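Local coordinates for avirulence protein AvrP123 (Melampsora lini, PDB 5VJJ) that binds three zinc ions and acts as a flax-rust effector recognised by the flax resistance protein P, possibly with a role in the host nucleus, at residues A[29-33]-A[47-53]; A[16-22]-A[56-61]; A[9-13]-A[24-28]. All coordinates share one frame; numbering follows the deposited sequence.

Contact 1: residues A[29-33]-A[47-53]. With ZN (zinc ion), chain D.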
ATOM      1  N   PHE A  29      -4.392   5.313   5.234  1.00 25.83           N
ATOM      2  CA  PHE A  29      -4.826   4.572   6.409  1.00 17.74           C
ATOM      3  C   PHE A  29      -4.365   3.122   6.329  1.00 17.87           C
ATOM      4  O   PHE A  29      -4.312   2.524   5.252  1.00 27.84           O
ATOM      5  CB  PHE A  29      -6.350   4.628   6.572  1.00 17.68           C
ATOM      6  CG  PHE A  29      -7.119   4.133   5.380  1.00 34.77           C
ATOM      7  CD1 PHE A  29      -7.367   4.970   4.303  1.00 30.70           C
ATOM      8  CD2 PHE A  29      -7.617   2.840   5.347  1.00 17.16           C
ATOM      9  CE1 PHE A  29      -8.084   4.520   3.211  1.00 41.85           C
ATOM     10  CE2 PHE A  29      -8.338   2.386   4.258  1.00 16.72           C
ATOM     11  CZ  PHE A  29      -8.571   3.226   3.190  1.00 33.25           C
ATOM     12  N   GLY A  30      -4.041   2.564   7.493  1.00 27.05           N
ATOM     13  CA  GLY A  30      -3.543   1.203   7.545  1.00 32.48           C
ATOM     14  C   GLY A  30      -4.596   0.184   7.153  1.00 32.39           C
ATOM     15  O   GLY A  30      -5.795   0.382   7.339  1.00 25.06           O
ATOM     16  N   VAL A  31      -4.132  -0.938   6.602  1.00 36.07           N
ATOM     17  CA  VAL A  31      -5.007  -1.998   6.118  1.00 19.97           C
ATOM     18  C   VAL A  31      -4.280  -3.331   6.231  1.00 22.98           C
ATOM     19  O   VAL A  31      -3.068  -3.390   6.447  1.00 23.73           O
ATOM     20  CB  VAL A  31      -5.456  -1.773   4.651  1.00 17.76           C
ATOM     21  CG1 VAL A  31      -6.467  -0.655   4.569  1.00 17.40           C
ATOM     22  CG2 VAL A  31      -4.256  -1.487   3.759  1.00 26.27           C
ATOM     23  N   ARG A  32      -5.038  -4.416   6.075  1.00 35.24           N
ATOM     24  CA  ARG A  32      -4.454  -5.744   5.986  1.00 19.32           C
ATOM     25  C   ARG A  32      -3.726  -5.891   4.660  1.00 19.06           C
ATOM     26  O   ARG A  32      -4.257  -5.528   3.605  1.00 26.28           O
ATOM     27  CB  ARG A  32      -5.535  -6.815   6.096  1.00 37.31           C
ATOM     28  CG  ARG A  32      -6.152  -6.992   7.469  1.00 21.77           C
ATOM     29  CD  ARG A  32      -7.225  -8.083   7.435  1.00 20.16           C
ATOM     30  NE  ARG A  32      -7.760  -8.384   8.758  1.00 29.49           N
ATOM     31  CZ  ARG A  32      -8.809  -9.171   8.982  1.00 21.03           C
ATOM     32  NH1 ARG A  32      -9.450  -9.737   7.968  1.00 26.40           N
ATOM     33  NH2 ARG A  32      -9.225  -9.385  10.222  1.00 21.66           N
ATOM     34  N   CYS A  33      -2.512  -6.435   4.709  1.00 31.65           N
ATOM     35  CA  CYS A  33      -1.773  -6.776   3.503  1.00 27.22           C
ATOM     36  C   CYS A  33      -2.192  -8.168   3.046  1.00 32.94           C
ATOM     37  O   CYS A  33      -2.133  -9.127   3.822  1.00 30.75           O
ATOM     38  CB  CYS A  33      -0.268  -6.726   3.749  1.00 19.94           C
ATOM     39  SG  CYS A  33       0.676  -7.226   2.303  1.00 29.45           S
ATOM     40  N   CYS A  47       1.186 -11.508   5.736  1.00 51.22           N
ATOM     41  CA  CYS A  47       2.122 -10.426   5.985  1.00 39.11           C
ATOM     42  C   CYS A  47       1.599  -9.556   7.122  1.00 31.64           C
ATOM     43  O   CYS A  47       0.460  -9.083   7.051  1.00 28.14           O
ATOM     44  CB  CYS A  47       2.315  -9.576   4.736  1.00 28.68           C
ATOM     45  SG  CYS A  47       3.299  -8.090   5.047  1.00 37.05           S
ATOM     46  N   PRO A  48       2.384  -9.323   8.182  1.00 29.03           N
ATOM     47  CA  PRO A  48       1.919  -8.442   9.267  1.00 38.58           C
ATOM     48  C   PRO A  48       1.925  -6.962   8.921  1.00 42.85           C
ATOM     49  O   PRO A  48       1.555  -6.151   9.779  1.00 30.65           O
ATOM     50  CB  PRO A  48       2.915  -8.723  10.405  1.00 40.04           C
ATOM     51  CG  PRO A  48       3.645  -9.963  10.007  1.00 50.74           C
ATOM     52  CD  PRO A  48       3.657  -9.976   8.526  1.00 27.39           C
ATOM     53  N   GLY A  49       2.335  -6.578   7.717  1.00 34.89           N
ATOM     54  CA  GLY A  49       2.441  -5.173   7.367  1.00 35.64           C
ATOM     55  C   GLY A  49       3.811  -4.615   7.704  1.00 41.41           C
ATOM     56  O   GLY A  49       4.762  -5.377   7.884  1.00 36.54           O
ATOM     57  N   PRO A  50       3.924  -3.282   7.812  1.00 33.28           N
ATOM     58  CA  PRO A  50       2.842  -2.294   7.701  1.00 28.42           C
ATOM     59  C   PRO A  50       2.374  -2.045   6.265  1.00 42.42           C
ATOM     60  O   PRO A  50       3.195  -1.904   5.351  1.00 27.66           O
ATOM     61  CB  PRO A  50       3.468  -1.016   8.283  1.00 52.41           C
ATOM     62  CG  PRO A  50       4.777  -1.431   8.899  1.00 42.92           C
ATOM     63  CD  PRO A  50       5.205  -2.644   8.148  1.00 33.04           C
ATOM     64  N   ALA A  51       1.056  -1.979   6.079  1.00 31.08           N
ATOM     65  CA  ALA A  51       0.462  -1.695   4.783  1.00 24.72           C
ATOM     66  C   ALA A  51      -0.514  -0.537   4.920  1.00 41.68           C
ATOM     67  O   ALA A  51      -1.166  -0.374   5.955  1.00 36.00           O
ATOM     68  CB  ALA A  51      -0.255  -2.926   4.220  1.00 30.88           C
ATOM     69  N   GLU A  52      -0.606   0.270   3.863  1.00 29.80           N
ATOM     70  CA  GLU A  52      -1.469   1.442   3.837  1.00 36.90           C
ATOM     71  C   GLU A  52      -2.225   1.488   2.521  1.00 41.90           C
ATOM     72  O   GLU A  52      -1.728   1.038   1.484  1.00 31.61           O
ATOM     73  CB  GLU A  52      -0.685   2.755   3.995  1.00 40.88           C
ATOM     74  CG  GLU A  52      -0.113   2.999   5.371  1.00 68.40           C
ATOM     75  CD  GLU A  52       0.541   4.360   5.475  1.00 57.51           C
ATOM     76  OE1 GLU A  52       0.951   4.902   4.423  1.00 36.15           O
ATOM     77  OE2 GLU A  52       0.636   4.886   6.606  1.00 56.34           O
ATOM     78  N   GLN A  53      -3.425   2.055   2.570  1.00 22.46           N
ATOM     79  CA  GLN A  53      -4.259   2.233   1.393  1.00 31.07           C
ATOM     80  C   GLN A  53      -4.358   3.714   1.058  1.00 32.27           C
ATOM     81  O   GLN A  53      -4.455   4.563   1.955  1.00 22.14           O
ATOM     82  CB  GLN A  53      -5.652   1.647   1.609  1.00 49.91           C
ATOM     83  CG  GLN A  53      -6.537   1.710   0.380  1.00 26.01           C
ATOM     84  CD  GLN A  53      -7.803   0.897   0.547  1.00 25.72           C
ATOM     85  OE1 GLN A  53      -7.914   0.085   1.465  1.00 36.71           O
ATOM     86  NE2 GLN A  53      -8.769   1.118  -0.334  1.00 28.12           N
TER
HETATM   87 ZN    ZN D 202       2.815  -6.927   3.076  1.00 36.32          ZN
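The Phe-29 ring carries Gln-53 CB over one face, offset toward the rim, in a CH-pi contact (4.0 Å from CB to the ring centroid). The two side chains run the same way, and ring and amide planes diverge by 37°. With CG anti to the backbone N (chi1 -176°) and the chain extended beyond it, Gln-53 CD lies 3.6 Å from Phe-29 CZ; its NE2 goes on to a hydrogen bond with Ser-65. Val-31 crosses the same glutamine at about a right angle, CG1 lying 3.5 Å from Gln-53 OE1. The backbones that carry these side chains pair antiparallel. Gln-53 N bonds Phe-29 O at 2.9 Å, the return bond from Phe-29 N to Gln-53 O is weak, and Val-31 N reaches Ala-51 O at 3.1 Å. Ala-51 CB packs on Cys-33 CB at 3.8 Å, next to the metal site. Cys-33 SG and Cys-47 SG each bind zinc at 2.3 Å, and Cys-47 SG also accepts the N-H of Gly-49. The backbone angles of Gly-49 would jam a CB against the preceding carbonyl O and so call for glycine; a cis peptide to Pro-50 follows. Cys-69 and His-73 complete the site, so the edge strand 29-30 and the central strand 51-58 of the three-stranded antiparallel sheet are joined, close to their pairing, by a zinc site of three cysteines and one histidine.

Contact 2: residues A[16-22]-A[56-61]. With ZN (zinc ion), chain C.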
ATOM      1  N   CYS A  16      -0.383   8.048  -8.991  1.00 37.78           N
ATOM      2  CA  CYS A  16      -1.338   7.019  -9.368  1.00 34.19           C
ATOM      3  C   CYS A  16      -0.615   5.869 -10.067  1.00 39.38           C
ATOM      4  O   CYS A  16       0.538   5.990 -10.491  1.00 39.39           O
ATOM      5  CB  CYS A  16      -2.422   7.607 -10.281  1.00 32.81           C
ATOM      6  SG  CYS A  16      -3.601   6.401 -10.988  1.00 34.49           S
ATOM      7  N   LEU A  17      -1.304   4.731 -10.174  1.00 31.34           N
ATOM      8  CA  LEU A  17      -0.710   3.585 -10.853  1.00 30.77           C
ATOM      9  C   LEU A  17      -0.392   3.896 -12.309  1.00 31.49           C
ATOM     10  O   LEU A  17       0.504   3.274 -12.892  1.00 48.75           O
ATOM     11  CB  LEU A  17      -1.639   2.381 -10.763  1.00 30.18           C
ATOM     12  CG  LEU A  17      -1.880   1.864  -9.346  1.00 36.25           C
ATOM     13  CD1 LEU A  17      -2.960   0.796  -9.369  1.00 31.03           C
ATOM     14  CD2 LEU A  17      -0.595   1.327  -8.740  1.00 31.97           C
ATOM     15  N   CYS A  18      -1.109   4.841 -12.915  1.00 30.25           N
ATOM     16  CA  CYS A  18      -0.763   5.307 -14.253  1.00 33.44           C
ATOM     17  C   CYS A  18       0.433   6.252 -14.249  1.00 42.72           C
ATOM     18  O   CYS A  18       0.848   6.699 -15.322  1.00 36.86           O
ATOM     19  CB  CYS A  18      -1.970   5.998 -14.896  1.00 29.61           C
ATOM     20  SG  CYS A  18      -2.265   7.677 -14.304  1.00 46.32           S
ATOM     21  N   ARG A  19       0.976   6.563 -13.070  1.00 36.38           N
ATOM     22  CA  ARG A  19       2.178   7.345 -12.804  1.00 36.04           C
ATOM     23  C   ARG A  19       1.899   8.851 -12.752  1.00 44.14           C
ATOM     24  O   ARG A  19       2.803   9.612 -12.405  1.00 38.29           O
ATOM     25  CB  ARG A  19       3.319   7.075 -13.806  1.00 38.71           C
ATOM     26  CG  ARG A  19       3.882   5.668 -13.687  1.00 54.98           C
ATOM     27  CD  ARG A  19       5.146   5.462 -14.513  1.00 70.75           C
ATOM     28  NE  ARG A  19       4.869   5.295 -15.940  1.00 77.01           N
ATOM     29  CZ  ARG A  19       5.087   6.215 -16.878  1.00 75.17           C
ATOM     30  NH1 ARG A  19       5.595   7.404 -16.567  1.00 73.33           N
ATOM     31  NH2 ARG A  19       4.799   5.943 -18.144  1.00 60.51           N
ATOM     32  N   ARG A  20       0.689   9.310 -13.061  1.00 33.09           N
ATOM     33  CA  ARG A  20       0.365  10.719 -12.883  1.00 40.65           C
ATOM     34  C   ARG A  20       0.254  11.054 -11.398  1.00 57.59           C
ATOM     35  O   ARG A  20       0.037  10.182 -10.551  1.00 49.06           O
ATOM     36  CB  ARG A  20      -0.945  11.070 -13.592  1.00 38.41           C
ATOM     37  CG  ARG A  20      -0.831  11.171 -15.099  1.00 39.10           C
ATOM     38  CD  ARG A  20      -2.198  11.270 -15.735  1.00 50.23           C
ATOM     39  NE  ARG A  20      -2.116  11.381 -17.187  1.00 42.64           N
ATOM     40  CZ  ARG A  20      -2.115  10.348 -18.025  1.00 39.13           C
ATOM     41  NH1 ARG A  20      -2.187   9.105 -17.566  1.00 43.30           N
ATOM     42  NH2 ARG A  20      -2.037  10.561 -19.332  1.00 48.34           N
ATOM     43  N   ILE A  21       0.403  12.338 -11.087  1.00 36.30           N
ATOM     44  CA  ILE A  21       0.259  12.809  -9.712  1.00 26.78           C
ATOM     45  C   ILE A  21      -1.216  13.065  -9.434  1.00 20.46           C
ATOM     46  O   ILE A  21      -1.897  13.763 -10.197  1.00 22.31           O
ATOM     47  CB  ILE A  21       1.108  14.067  -9.473  1.00 21.37           C
ATOM     48  CG1 ILE A  21       2.581  13.800  -9.819  1.00 33.49           C
ATOM     49  CG2 ILE A  21       0.983  14.537  -8.034  1.00 36.96           C
ATOM     50  CD1 ILE A  21       3.221  12.651  -9.050  1.00 52.57           C
ATOM     51  N   ALA A  22      -1.718  12.485  -8.351  1.00 40.45           N
ATOM     52  CA  ALA A  22      -3.124  12.575  -8.001  1.00 35.39           C
ATOM     53  C   ALA A  22      -3.283  13.120  -6.590  1.00 20.55           C
ATOM     54  O   ALA A  22      -2.426  12.890  -5.728  1.00 25.40           O
ATOM     55  CB  ALA A  22      -3.810  11.204  -8.093  1.00 28.38           C
ATOM     56  N   TYR A  56      -7.457   8.430  -3.878  1.00 20.75           N
ATOM     57  CA  TYR A  56      -7.175   9.648  -4.617  1.00 23.47           C
ATOM     58  C   TYR A  56      -8.106   9.744  -5.818  1.00 34.74           C
ATOM     59  O   TYR A  56      -8.854   8.817  -6.135  1.00 27.60           O
ATOM     60  CB  TYR A  56      -5.709   9.694  -5.048  1.00 52.96           C
ATOM     61  CG  TYR A  56      -5.231   8.410  -5.672  1.00 32.57           C
ATOM     62  CD1 TYR A  56      -4.630   7.427  -4.903  1.00 32.75           C
ATOM     63  CD2 TYR A  56      -5.384   8.178  -7.031  1.00 26.65           C
ATOM     64  CE1 TYR A  56      -4.190   6.250  -5.471  1.00 28.60           C
ATOM     65  CE2 TYR A  56      -4.944   7.011  -7.603  1.00 34.51           C
ATOM     66  CZ  TYR A  56      -4.348   6.048  -6.824  1.00 38.84           C
ATOM     67  OH  TYR A  56      -3.910   4.871  -7.402  1.00 23.66           O
ATOM     68  N   ARG A  57      -8.054  10.898  -6.479  1.00 21.38           N
ATOM     69  CA  ARG A  57      -8.890  11.216  -7.633  1.00 22.79           C
ATOM     70  C   ARG A  57      -7.946  11.618  -8.761  1.00 21.87           C
ATOM     71  O   ARG A  57      -7.564  12.782  -8.868  1.00 22.29           O
ATOM     72  CB  ARG A  57      -9.882  12.331  -7.300  1.00 22.50           C
ATOM     73  CG  ARG A  57     -10.826  12.717  -8.442  1.00 34.27           C
ATOM     74  CD  ARG A  57     -12.048  11.818  -8.480  1.00 43.67           C
ATOM     75  NE  ARG A  57     -13.005  12.149  -7.425  1.00 49.06           N
ATOM     76  CZ  ARG A  57     -14.085  12.912  -7.588  1.00 60.90           C
ATOM     77  NH1 ARG A  57     -14.380  13.439  -8.771  1.00 37.23           N
ATOM     78  NH2 ARG A  57     -14.882  13.145  -6.556  1.00 52.14           N
ATOM     79  N   CYS A  58      -7.568  10.657  -9.599  1.00 30.43           N
ATOM     80  CA  CYS A  58      -6.591  10.929 -10.649  1.00 25.13           C
ATOM     81  C   CYS A  58      -7.218  11.774 -11.753  1.00 24.06           C
ATOM     82  O   CYS A  58      -8.325  11.464 -12.210  1.00 23.60           O
ATOM     83  CB  CYS A  58      -6.063   9.626 -11.240  1.00 34.59           C
ATOM     84  SG  CYS A  58      -4.818   9.872 -12.527  1.00 35.16           S
ATOM     85  N   PRO A  59      -6.542  12.828 -12.227  1.00 23.72           N
ATOM     86  CA  PRO A  59      -7.114  13.616 -13.333  1.00 23.69           C
ATOM     87  C   PRO A  59      -7.370  12.793 -14.577  1.00 23.84           C
ATOM     88  O   PRO A  59      -8.245  13.144 -15.378  1.00 35.87           O
ATOM     89  CB  PRO A  59      -6.053  14.695 -13.584  1.00 24.93           C
ATOM     90  CG  PRO A  59      -4.789  14.101 -13.078  1.00 25.89           C
ATOM     91  CD  PRO A  59      -5.188  13.288 -11.877  1.00 30.55           C
ATOM     92  N   ASN A  60      -6.624  11.708 -14.766  1.00 24.50           N
ATOM     93  CA  ASN A  60      -6.831  10.808 -15.895  1.00 30.50           C
ATOM     94  C   ASN A  60      -7.817   9.695 -15.545  1.00 34.98           C
ATOM     95  O   ASN A  60      -8.846   9.537 -16.207  1.00 53.22           O
ATOM     96  CB  ASN A  60      -5.487  10.218 -16.333  1.00 30.59           C
ATOM     97  CG  ASN A  60      -5.618   9.286 -17.514  1.00 26.73           C
ATOM     98  OD1 ASN A  60      -5.821   9.724 -18.645  1.00 27.22           O
ATOM     99  ND2 ASN A  60      -5.489   7.988 -17.259  1.00 29.32           N
ATOM    100  N   CYS A  61      -7.518   8.932 -14.497  1.00 53.30           N
ATOM    101  CA  CYS A  61      -8.274   7.735 -14.158  1.00 43.69           C
ATOM    102  C   CYS A  61      -9.510   8.005 -13.313  1.00 37.78           C
ATOM    103  O   CYS A  61     -10.327   7.095 -13.140  1.00 39.71           O
ATOM    104  CB  CYS A  61      -7.380   6.749 -13.406  1.00 30.22           C
ATOM    105  SG  CYS A  61      -5.738   6.552 -14.092  1.00 34.82           S
TER
HETATM  106 ZN    ZN C 201      -4.147   7.663 -12.919  1.00 30.01          ZN
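The guanidinium of Arg-20 and the amide of Asn-60 are stacked, their planes 13° apart; Asn-60 CG lies over one guanidinium face, offset toward the rim, 3.4 Å from Arg-20 NH1. Arg-20 NH1 and Asn-60 ND2 are both donors and stack without a hydrogen bond. At the guanidinium edge, in plane, sits Cys-18 SG, which accepts a hydrogen bond from Arg-20 NH1. The arginine chain is extended from CG to NE, carrying its CD alongside Asn-60 CB. The Tyr-56 ring meets its neighbours obliquely: Ala-22 CB approaches CD2 at 3.6 Å and Cys-16 SG approaches CE2 at 3.7 Å, a sulfur-aromatic contact. Beyond them Tyr-56 OH bonds His-66 on strand 64-69. Between the two segments lies zinc, gripped by Cys-16 SG at 2.4 Å and by Cys-18 SG, Cys-58 SG and Cys-61 SG at 2.3 Å each. Cys-58, the last residue of strand 51-58, and Cys-61 form a CxxC pair; Cys-16 and Cys-18 lie in a type I beta turn from Cys-16 to Arg-19.

Each sulfur also accepts at least one N-H, at the longer distances usual for sulfur. Cys-16 SG takes that of Cys-18, and Cys-18 SG the backbone N-H of Arg-20 besides its NH1. Cys-58 SG faces the N-H of Cys-61 almost straight on (179°) and a weaker one from Asn-60. Asn-60 ND2 reaches Cys-61 SG. Four sulfurs on a divalent metal leave formal negative charge, which these N-H groups and the Arg-20 guanidinium would probably offset. The segments share no direct hydrogen bond; zinc, with the side-chain packing, joins them.

Contact 3: residues A[9-13]-A[24-28]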
ATOM      1  N   GLN A   9      -8.078  22.815   4.351  1.00 26.68           N
ATOM      2  CA  GLN A   9      -7.546  21.539   4.830  1.00 25.60           C
ATOM      3  C   GLN A   9      -6.657  20.949   3.743  1.00 32.38           C
ATOM      4  O   GLN A   9      -7.154  20.487   2.712  1.00 26.59           O
ATOM      5  CB  GLN A   9      -8.672  20.573   5.191  1.00 25.88           C
ATOM      6  CG  GLN A   9      -8.188  19.215   5.662  1.00 24.96           C
ATOM      7  CD  GLN A   9      -7.232  19.303   6.849  1.00 33.16           C
ATOM      8  OE1 GLN A   9      -7.618  19.701   7.953  1.00 32.86           O
ATOM      9  NE2 GLN A   9      -5.975  18.937   6.623  1.00 22.83           N
ATOM     10  N   GLU A  10      -5.347  20.961   3.972  1.00 25.15           N
ATOM     11  CA  GLU A  10      -4.419  20.416   2.992  1.00 30.42           C
ATOM     12  C   GLU A  10      -4.489  18.894   2.962  1.00 28.79           C
ATOM     13  O   GLU A  10      -4.519  18.232   4.004  1.00 27.66           O
ATOM     14  CB  GLU A  10      -2.984  20.849   3.296  1.00 23.62           C
ATOM     15  CG  GLU A  10      -1.959  20.205   2.348  1.00 23.46           C
ATOM     16  CD  GLU A  10      -0.611  20.911   2.318  1.00 23.03           C
ATOM     17  OE1 GLU A  10      -0.192  21.478   3.349  1.00 38.20           O
ATOM     18  OE2 GLU A  10       0.033  20.892   1.246  1.00 23.68           O
ATOM     19  N   LEU A  11      -4.511  18.343   1.753  1.00 37.59           N
ATOM     20  CA  LEU A  11      -4.395  16.908   1.537  1.00 33.35           C
ATOM     21  C   LEU A  11      -3.174  16.636   0.675  1.00 24.44           C
ATOM     22  O   LEU A  11      -2.859  17.404  -0.240  1.00 52.48           O
ATOM     23  CB  LEU A  11      -5.651  16.325   0.873  1.00 26.22           C
ATOM     24  CG  LEU A  11      -6.882  16.119   1.773  1.00 44.34           C
ATOM     25  CD1 LEU A  11      -8.067  15.656   0.958  1.00 58.38           C
ATOM     26  CD2 LEU A  11      -6.610  15.116   2.894  1.00 52.21           C
ATOM     27  N   GLY A  12      -2.478  15.551   0.990  1.00 23.55           N
ATOM     28  CA  GLY A  12      -1.290  15.178   0.264  1.00 23.11           C
ATOM     29  C   GLY A  12      -1.604  14.784  -1.166  1.00 24.45           C
ATOM     30  O   GLY A  12      -2.750  14.738  -1.610  1.00 25.71           O
ATOM     31  N   VAL A  13      -0.538  14.510  -1.905  1.00 30.94           N
ATOM     32  CA  VAL A  13      -0.639  14.032  -3.272  1.00 29.75           C
ATOM     33  C   VAL A  13       0.096  12.702  -3.352  1.00 30.51           C
ATOM     34  O   VAL A  13       0.912  12.362  -2.494  1.00 32.09           O
ATOM     35  CB  VAL A  13      -0.070  15.043  -4.288  1.00 29.69           C
ATOM     36  CG1 VAL A  13      -0.883  16.331  -4.256  1.00 29.01           C
ATOM     37  CG2 VAL A  13       1.398  15.327  -3.996  1.00 31.45           C
ATOM     38  N   LEU A  24      -4.713  12.976  -2.960  1.00 55.41           N
ATOM     39  CA  LEU A  24      -5.384  12.138  -1.978  1.00 32.29           C
ATOM     40  C   LEU A  24      -6.678  12.806  -1.544  1.00 30.78           C
ATOM     41  O   LEU A  24      -6.738  14.028  -1.390  1.00 29.57           O
ATOM     42  CB  LEU A  24      -4.491  11.912  -0.759  1.00 40.61           C
ATOM     43  CG  LEU A  24      -3.179  11.167  -0.982  1.00 25.03           C
ATOM     44  CD1 LEU A  24      -2.337  11.276   0.270  1.00 20.22           C
ATOM     45  CD2 LEU A  24      -3.455   9.713  -1.339  1.00 20.63           C
ATOM     46  N   THR A  25      -7.724  11.998  -1.354  1.00 32.32           N
ATOM     47  CA  THR A  25      -8.983  12.503  -0.826  1.00 27.70           C
ATOM     48  C   THR A  25      -9.132  12.271   0.672  1.00 22.63           C
ATOM     49  O   THR A  25      -9.981  12.916   1.300  1.00 20.31           O
ATOM     50  CB  THR A  25     -10.164  11.869  -1.569  1.00 21.38           C
ATOM     51  OG1 THR A  25     -10.074  10.442  -1.493  1.00 35.61           O
ATOM     52  CG2 THR A  25     -10.158  12.310  -3.029  1.00 24.01           C
ATOM     53  N   GLN A  26      -8.333  11.376   1.246  1.00 16.43           N
ATOM     54  CA  GLN A  26      -8.164  11.272   2.688  1.00 22.69           C
ATOM     55  C   GLN A  26      -6.733  10.835   2.955  1.00 21.16           C
ATOM     56  O   GLN A  26      -6.057  10.335   2.048  1.00 24.16           O
ATOM     57  CB  GLN A  26      -9.163  10.285   3.311  1.00 23.07           C
ATOM     58  CG  GLN A  26      -9.159   8.906   2.671  1.00 43.73           C
ATOM     59  CD  GLN A  26     -10.245   8.005   3.227  1.00 21.02           C
ATOM     60  OE1 GLN A  26     -11.155   7.596   2.507  1.00 60.87           O
ATOM     61  NE2 GLN A  26     -10.153   7.688   4.514  1.00 26.52           N
ATOM     62  N   PRO A  27      -6.229  11.031   4.170  1.00 24.45           N
ATOM     63  CA  PRO A  27      -4.864  10.590   4.478  1.00 26.91           C
ATOM     64  C   PRO A  27      -4.734   9.088   4.298  1.00 44.14           C
ATOM     65  O   PRO A  27      -5.736   8.362   4.358  1.00 25.69           O
ATOM     66  CB  PRO A  27      -4.675  10.994   5.951  1.00 19.00           C
ATOM     67  CG  PRO A  27      -5.729  12.017   6.221  1.00 24.51           C
ATOM     68  CD  PRO A  27      -6.878  11.678   5.325  1.00 27.54           C
ATOM     69  N   PRO A  28      -3.526   8.579   4.068  1.00 40.94           N
ATOM     70  CA  PRO A  28      -3.355   7.123   4.007  1.00 29.90           C
ATOM     71  C   PRO A  28      -3.752   6.477   5.326  1.00 18.98           C
ATOM     72  O   PRO A  28      -3.492   7.015   6.402  1.00 27.01           O
ATOM     73  CB  PRO A  28      -1.860   6.947   3.717  1.00 18.21           C
ATOM     74  CG  PRO A  28      -1.405   8.252   3.168  1.00 17.82           C
ATOM     75  CD  PRO A  28      -2.269   9.297   3.797  1.00 18.73           C
TER
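Leu-11 and Gly-12 meet Leu-24 where the chain enters and leaves the two-stranded antiparallel hairpin of strands 13-15 and 21-23. One backbone bond joins the sides: Leu-24 N gives its hydrogen to Gly-12 O at 3.0 Å. Leu-24 sets its own side chain against the same acceptor, CB lying 3.4 Å from Gly-12 O and CD1 3.9 Å from Gly-12 C. Having CG anti to the carbonyl carbon (chi1 -63°) keeps the branch beside the residue's own N-H and so near the oxygen that this N-H bonds, with Leu-24 CG 3.7 Å from Gly-12 O. Leu-11 answers from the other segment. Its CB lies against Leu-24 O, while its CD2 turns to Pro-27 CD at 4.2 Å.

Outside this shell, strand 51-58 holds the later segment: Thr-25 shares a backbone hydrogen bond with Met-55, Leu-24 packs on Tyr-54, and Pro-28 touches both Glu-52 and Tyr-54. The partly exposed Leu-11 thus covers a loop that is also fastened to the sheet, and its second methyl reaches along that loop, Leu-11 CD1 coming within 3.4 Å of Thr-25 O.

How the contacts relate
Strand 51-58 ties contacts 1 and 2 together: its start pairs with strand 29-30 and its end runs into the zinc-binding CxxC pair, the two centres standing about 21 Å apart. Both are partly buried. Contact 1 is nearest the middle of the chain and combines sheet pairing with half of a zinc site of three cysteines and one histidine; contact 2 holds a complete four-cysteine site and depends on metal and N-H to sulfur bonds. Contact 3, at the surface, has no metal and joins loops by one backbone bond and a leucine. It touches both others, Pro-28 CB packing on Glu-52 OE1 at 3.5 Å and Leu-24 CA on Tyr-56 CB at 3.9 Å.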